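Local coordinates for protein chloramphenicol acetyltransferase (Aliivibrio fischeri, PDB 6PXA) that probably transfers the acetyl group of acetyl-CoA to chloramphenicol, an antibiotic-inactivating reaction, and binds taurocholic acid, at residues E18-N22 against P23-V27; L71-G74 against K75-I79. One frame throughout, in Å; residues are numbered along the deposited sequence.

Contact 1: residues E18-N22 against P23-V27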
loop_
_atom_site.group_PDB
_atom_site.type_symbol
_atom_site.label_atom_id
_atom_site.label_comp_id
_atom_site.label_asym_id
_atom_site.label_seq_id
_atom_site.Cartn_x
_atom_site.Cartn_y
_atom_site.Cartn_z
ATOM N N GLU B 18 21.607 11.001 -14.016
ATOM C CA GLU B 18 23.006 10.801 -13.657
ATOM C C GLU B 18 23.246 9.504 -12.900
ATOM O O GLU B 18 24.404 9.097 -12.754
ATOM C CB GLU B 18 23.522 11.975 -12.810
ATOM C CG GLU B 18 22.911 12.089 -11.418
ATOM C CD GLU B 18 23.548 13.195 -10.573
ATOM O OE1 GLU B 18 23.389 13.175 -9.326
ATOM O OE2 GLU B 18 24.210 14.083 -11.157
ATOM N N GLN B 19 22.193 8.847 -12.421
ATOM C CA GLN B 19 22.340 7.672 -11.571
ATOM C C GLN B 19 22.013 6.365 -12.273
ATOM O O GLN B 19 22.738 5.380 -12.100
ATOM C CB GLN B 19 21.448 7.804 -10.323
ATOM C CG GLN B 19 21.558 6.607 -9.420
ATOM C CD GLN B 19 20.761 6.765 -8.149
ATOM O OE1 GLN B 19 19.545 6.951 -8.183
ATOM N NE2 GLN B 19 21.448 6.708 -7.016
ATOM N N VAL B 20 20.964 6.349 -13.096
ATOM C CA VAL B 20 20.392 5.095 -13.579
ATOM C C VAL B 20 21.357 4.382 -14.512
ATOM O O VAL B 20 22.042 5.007 -15.328
ATOM C CB VAL B 20 19.043 5.386 -14.257
ATOM C CG1 VAL B 20 18.581 4.216 -15.079
ATOM C CG2 VAL B 20 18.003 5.777 -13.171
ATOM N N LYS B 21 21.420 3.057 -14.392
ATOM C CA LYS B 21 22.361 2.269 -15.167
ATOM C C LYS B 21 21.726 1.149 -15.975
ATOM O O LYS B 21 22.354 0.671 -16.928
ATOM C CB LYS B 21 23.435 1.668 -14.245
ATOM C CG LYS B 21 24.254 2.722 -13.501
ATOM C CD LYS B 21 25.683 2.233 -13.313
ATOM C CE LYS B 21 26.610 3.322 -12.804
ATOM N NZ LYS B 21 28.047 2.929 -12.978
ATOM N N ASN B 22 20.515 0.738 -15.653
ATOM C CA ASN B 22 19.876 -0.342 -16.378
ATOM C C ASN B 22 19.680 0.068 -17.832
ATOM O O ASN B 22 18.997 1.067 -18.097
ATOM C CB ASN B 22 18.533 -0.687 -15.739
ATOM C CG ASN B 22 17.950 -1.987 -16.255
ATOM O OD1 ASN B 22 18.166 -2.364 -17.408
ATOM N ND2 ASN B 22 17.198 -2.677 -15.401
ATOM N N PRO B 23 20.226 -0.679 -18.795
ATOM C CA PRO B 23 20.012 -0.317 -20.204
ATOM C C PRO B 23 18.546 -0.318 -20.595
ATOM O O PRO B 23 18.191 0.233 -21.648
ATOM C CB PRO B 23 20.809 -1.388 -20.975
ATOM C CG PRO B 23 20.977 -2.525 -20.028
ATOM C CD PRO B 23 21.031 -1.906 -18.647
ATOM N N ASN B 24 17.681 -0.897 -19.773
ATOM C CA ASN B 24 16.276 -0.979 -20.113
ATOM C C ASN B 24 15.473 0.153 -19.498
ATOM O O ASN B 24 14.245 0.184 -19.656
ATOM C CB ASN B 24 15.726 -2.346 -19.711
ATOM C CG ASN B 24 16.202 -3.444 -20.623
ATOM O OD1 ASN B 24 16.208 -3.287 -21.847
ATOM N ND2 ASN B 24 16.658 -4.554 -20.040
ATOM N N ILE B 25 16.143 1.120 -18.870
ATOM C CA ILE B 25 15.496 2.326 -18.359
ATOM C C ILE B 25 16.048 3.532 -19.102
ATOM O O ILE B 25 17.252 3.616 -19.370
ATOM C CB ILE B 25 15.681 2.517 -16.843
ATOM C CG1 ILE B 25 15.250 1.285 -16.082
ATOM C CG2 ILE B 25 14.805 3.664 -16.371
ATOM C CD1 ILE B 25 15.459 1.393 -14.544
ATOM N N GLU B 26 15.155 4.448 -19.461
ATOM C CA GLU B 26 15.517 5.731 -20.044
ATOM C C GLU B 26 14.850 6.816 -19.201
ATOM O O GLU B 26 13.631 6.792 -19.024
ATOM C CB GLU B 26 15.068 5.796 -21.506
ATOM C CG GLU B 26 14.861 7.186 -22.032
ATOM C CD GLU B 26 14.239 7.182 -23.417
ATOM O OE1 GLU B 26 14.337 6.142 -24.106
ATOM O OE2 GLU B 26 13.650 8.213 -23.808
ATOM N N VAL B 27 15.640 7.749 -18.664
ATOM C CA VAL B 27 15.117 8.838 -17.843
ATOM C C VAL B 27 15.665 10.165 -18.352
ATOM O O VAL B 27 16.874 10.301 -18.564
ATOM C CB VAL B 27 15.465 8.668 -16.350
ATOM C CG1 VAL B 27 14.798 9.757 -15.552
ATOM C CG2 VAL B 27 15.047 7.311 -15.841
#

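Contact 2: residues L71-G74 against K75-I79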
loop_
_atom_site.group_PDB
_atom_site.type_symbol
_atom_site.label_atom_id
_atom_site.label_comp_id
_atom_site.label_asym_id
_atom_site.label_seq_id
_atom_site.Cartn_x
_atom_site.Cartn_y
_atom_site.Cartn_z
ATOM N N LEU B 71 11.164 0.872 -19.452
ATOM C CA LEU B 71 10.593 1.942 -18.637
ATOM C C LEU B 71 11.186 3.267 -19.121
ATOM O O LEU B 71 12.393 3.488 -19.018
ATOM C CB LEU B 71 10.881 1.712 -17.151
ATOM C CG LEU B 71 10.610 2.934 -16.264
ATOM C CD1 LEU B 71 9.132 3.292 -16.284
ATOM C CD2 LEU B 71 11.121 2.740 -14.841
ATOM N N ARG B 72 10.344 4.148 -19.654
ATOM C CA ARG B 72 10.809 5.418 -20.192
ATOM C C ARG B 72 10.156 6.552 -19.410
ATOM O O ARG B 72 8.925 6.615 -19.308
ATOM C CB ARG B 72 10.496 5.528 -21.687
ATOM C CG ARG B 72 10.846 4.305 -22.498
ATOM C CD ARG B 72 10.766 4.664 -23.999
ATOM N NE ARG B 72 9.907 3.764 -24.767
ATOM C CZ ARG B 72 9.108 4.160 -25.765
ATOM N NH1 ARG B 72 8.361 3.276 -26.415
ATOM N NH2 ARG B 72 9.035 5.443 -26.102
ATOM N N ILE B 73 10.981 7.439 -18.854
ATOM C CA ILE B 73 10.522 8.553 -18.031
ATOM C C ILE B 73 11.020 9.849 -18.661
ATOM O O ILE B 73 12.159 9.925 -19.144
ATOM C CB ILE B 73 11.012 8.410 -16.577
ATOM C CG1 ILE B 73 10.351 7.195 -15.913
ATOM C CG2 ILE B 73 10.722 9.668 -15.791
ATOM C CD1 ILE B 73 11.006 6.754 -14.600
ATOM N N GLY B 74 10.137 10.843 -18.706
ATOM C CA GLY B 74 10.415 12.090 -19.373
ATOM C C GLY B 74 11.267 13.008 -18.529
ATOM O O GLY B 74 11.989 12.586 -17.623
ATOM N N LYS B 75 11.217 14.286 -18.887
ATOM C CA LYS B 75 11.941 15.340 -18.203
ATOM C C LYS B 75 11.062 15.975 -17.137
ATOM O O LYS B 75 9.832 15.997 -17.252
ATOM C CB LYS B 75 12.381 16.414 -19.193
ATOM C CG LYS B 75 13.236 15.893 -20.339
ATOM C CD LYS B 75 13.367 16.951 -21.417
ATOM C CE LYS B 75 14.202 16.485 -22.568
ATOM N NZ LYS B 75 14.368 17.589 -23.579
ATOM N N PHE B 76 11.708 16.501 -16.099
ATOM C CA PHE B 76 11.036 17.345 -15.120
ATOM C C PHE B 76 9.967 16.583 -14.346
ATOM O O PHE B 76 8.928 17.147 -13.980
ATOM C CB PHE B 76 10.438 18.568 -15.802
ATOM C CG PHE B 76 11.474 19.530 -16.317
ATOM C CD1 PHE B 76 12.308 20.189 -15.445
ATOM C CD2 PHE B 76 11.635 19.752 -17.676
ATOM C CE1 PHE B 76 13.276 21.082 -15.914
ATOM C CE2 PHE B 76 12.598 20.652 -18.147
ATOM C CZ PHE B 76 13.417 21.305 -17.264
ATOM N N CYS B 77 10.206 15.297 -14.109
ATOM C CA CYS B 77 9.270 14.472 -13.369
ATOM C C CYS B 77 9.670 14.422 -11.905
ATOM O O CYS B 77 10.855 14.440 -11.561
ATOM C CB CYS B 77 9.198 13.049 -13.933
ATOM S SG CYS B 77 8.371 12.975 -15.513
ATOM N N SER B 78 8.664 14.375 -11.052
ATOM C CA SER B 78 8.842 14.338 -9.601
ATOM C C SER B 78 8.293 13.008 -9.132
ATOM O O SER B 78 7.087 12.771 -9.235
ATOM C CB SER B 78 8.115 15.495 -8.908
ATOM O OG SER B 78 8.659 16.741 -9.322
ATOM N N ILE B 79 9.170 12.136 -8.644
ATOM C CA ILE B 79 8.784 10.788 -8.230
ATOM C C ILE B 79 8.959 10.673 -6.715
ATOM O O ILE B 79 10.087 10.676 -6.203
ATOM C CB ILE B 79 9.580 9.711 -8.977
ATOM C CG1 ILE B 79 9.350 9.853 -10.492
ATOM C CG2 ILE B 79 9.155 8.333 -8.477
ATOM C CD1 ILE B 79 9.967 8.727 -11.308
#

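Contact 1: residues E18-N22 against P23-V27
Asn22 OD1 takes the backbone N-H of Asn24 at 2.8 Å, the shortest polar bond of this turn, with 162° at the hydrogen and the donor lying above the plane of the side-chain amide. The side chain can do this because CG stands anti to the backbone N (chi1 -168°), which turns the amide forward along the chain, alongside the Pro23 ring. Pro23 CG lies 3.8 Å from Asn22 OD1. The main chain closes a wider ring round the same bend: Ile25 N reaches Asn22 O at 3.0 Å and 166°. An Asx turn thus sits within a type I beta turn from Asn22 to Ile25, with proline following the asparagine. It is a sharp bend that feeds the chain into strand 25-27, an edge strand of the left-handed parallel beta-helix expected of hexapeptide-repeat transferases. On the apolar side, Asn22 CB rests on Ile25 CG1 at 3.8 Å. Val20 comes at Ile25 about at a right angle and puts its CG1 3.8 Å from Ile25 CB, while its other branch, CG2, makes a looser approach to Val27 CG2 at 4.3 Å. Glu43 of helix 42-46 holds the approach to the bend, one carboxylate oxygen on Lys21 N and the other on Asn22 N. Past the bend, Asn24 ND2 is tied to Leu51 O.

Contact 2: residues L71-G74 against K75-I79
Ile73 meets Cys77 and Ile79 through its two branches, one residue each. From CB, the short branch CG2 stands anti to the backbone N and leans over Cys77, 4.1 Å from SG and equally 4.1 Å from Cys77 CB. The long branch leaves CB beside the backbone N (chi1 -66°), and CG1 serves mainly as a spacer that carries CD1 away from the cysteine. At the tip, Ile73 CD1 meets Ile79 CD1 at 4.0 Å, the two isoleucines reaching for each other tip to tip. Cys77 SG lies between the strand end and the turn, since it also comes within 4.2 Å of the Gly74 carbonyl carbon.

The chain between these residues rounds a corner of the parallel beta-helix, passing from strand 71-73 on one face to strand 78-80 on the next. At the corner Phe76 adopts the left-handed helical region (phi 64°), and its side chain points away from the 71-74 segment. Its ring lies nearly parallel to that of Tyr30 and meets Phe101 of the second subunit edge-to-face, so the outside of the corner faces the subunit interface. Ser31 OG bonds to both Gly74 O and Cys77 N, spanning the corner from the preceding coil, while the Lys75 ammonium group is salt-bridged to Asp190.

Across the corner itself, the side chains of Ile73, Cys77 and Ile79 touch by dispersion alone, at distances of four ångströms or slightly more. Such contacts carry little directional preference of their own, so the shape of the turn probably owes more to its backbone conformation and to the polar bonds made with neighbouring parts of the chain.

Contact 1 precedes contact 2 along the chain, and their centres lie about 11 Å apart. Strands 25-27 and 71-73 are parallel neighbours in one sheet, joined by probable hydrogen bonds from Glu26 N to Leu71 O (3.0 Å) and from Ile73 N to Glu26 O (2.7 Å). Contact 1 thus leads the chain into an edge strand, whereas contact 2 leads it out of the adjoining strand and round onto a second face, that of strand 78-80. Helix 42-46 touches both, through Val20 and Ile25 in one and Ile73 and Ile79 in the other. Of the two, only contact 2 reaches another subunit, through Phe76 and Ser78, and so contributes to an interface of the three-chain assembly.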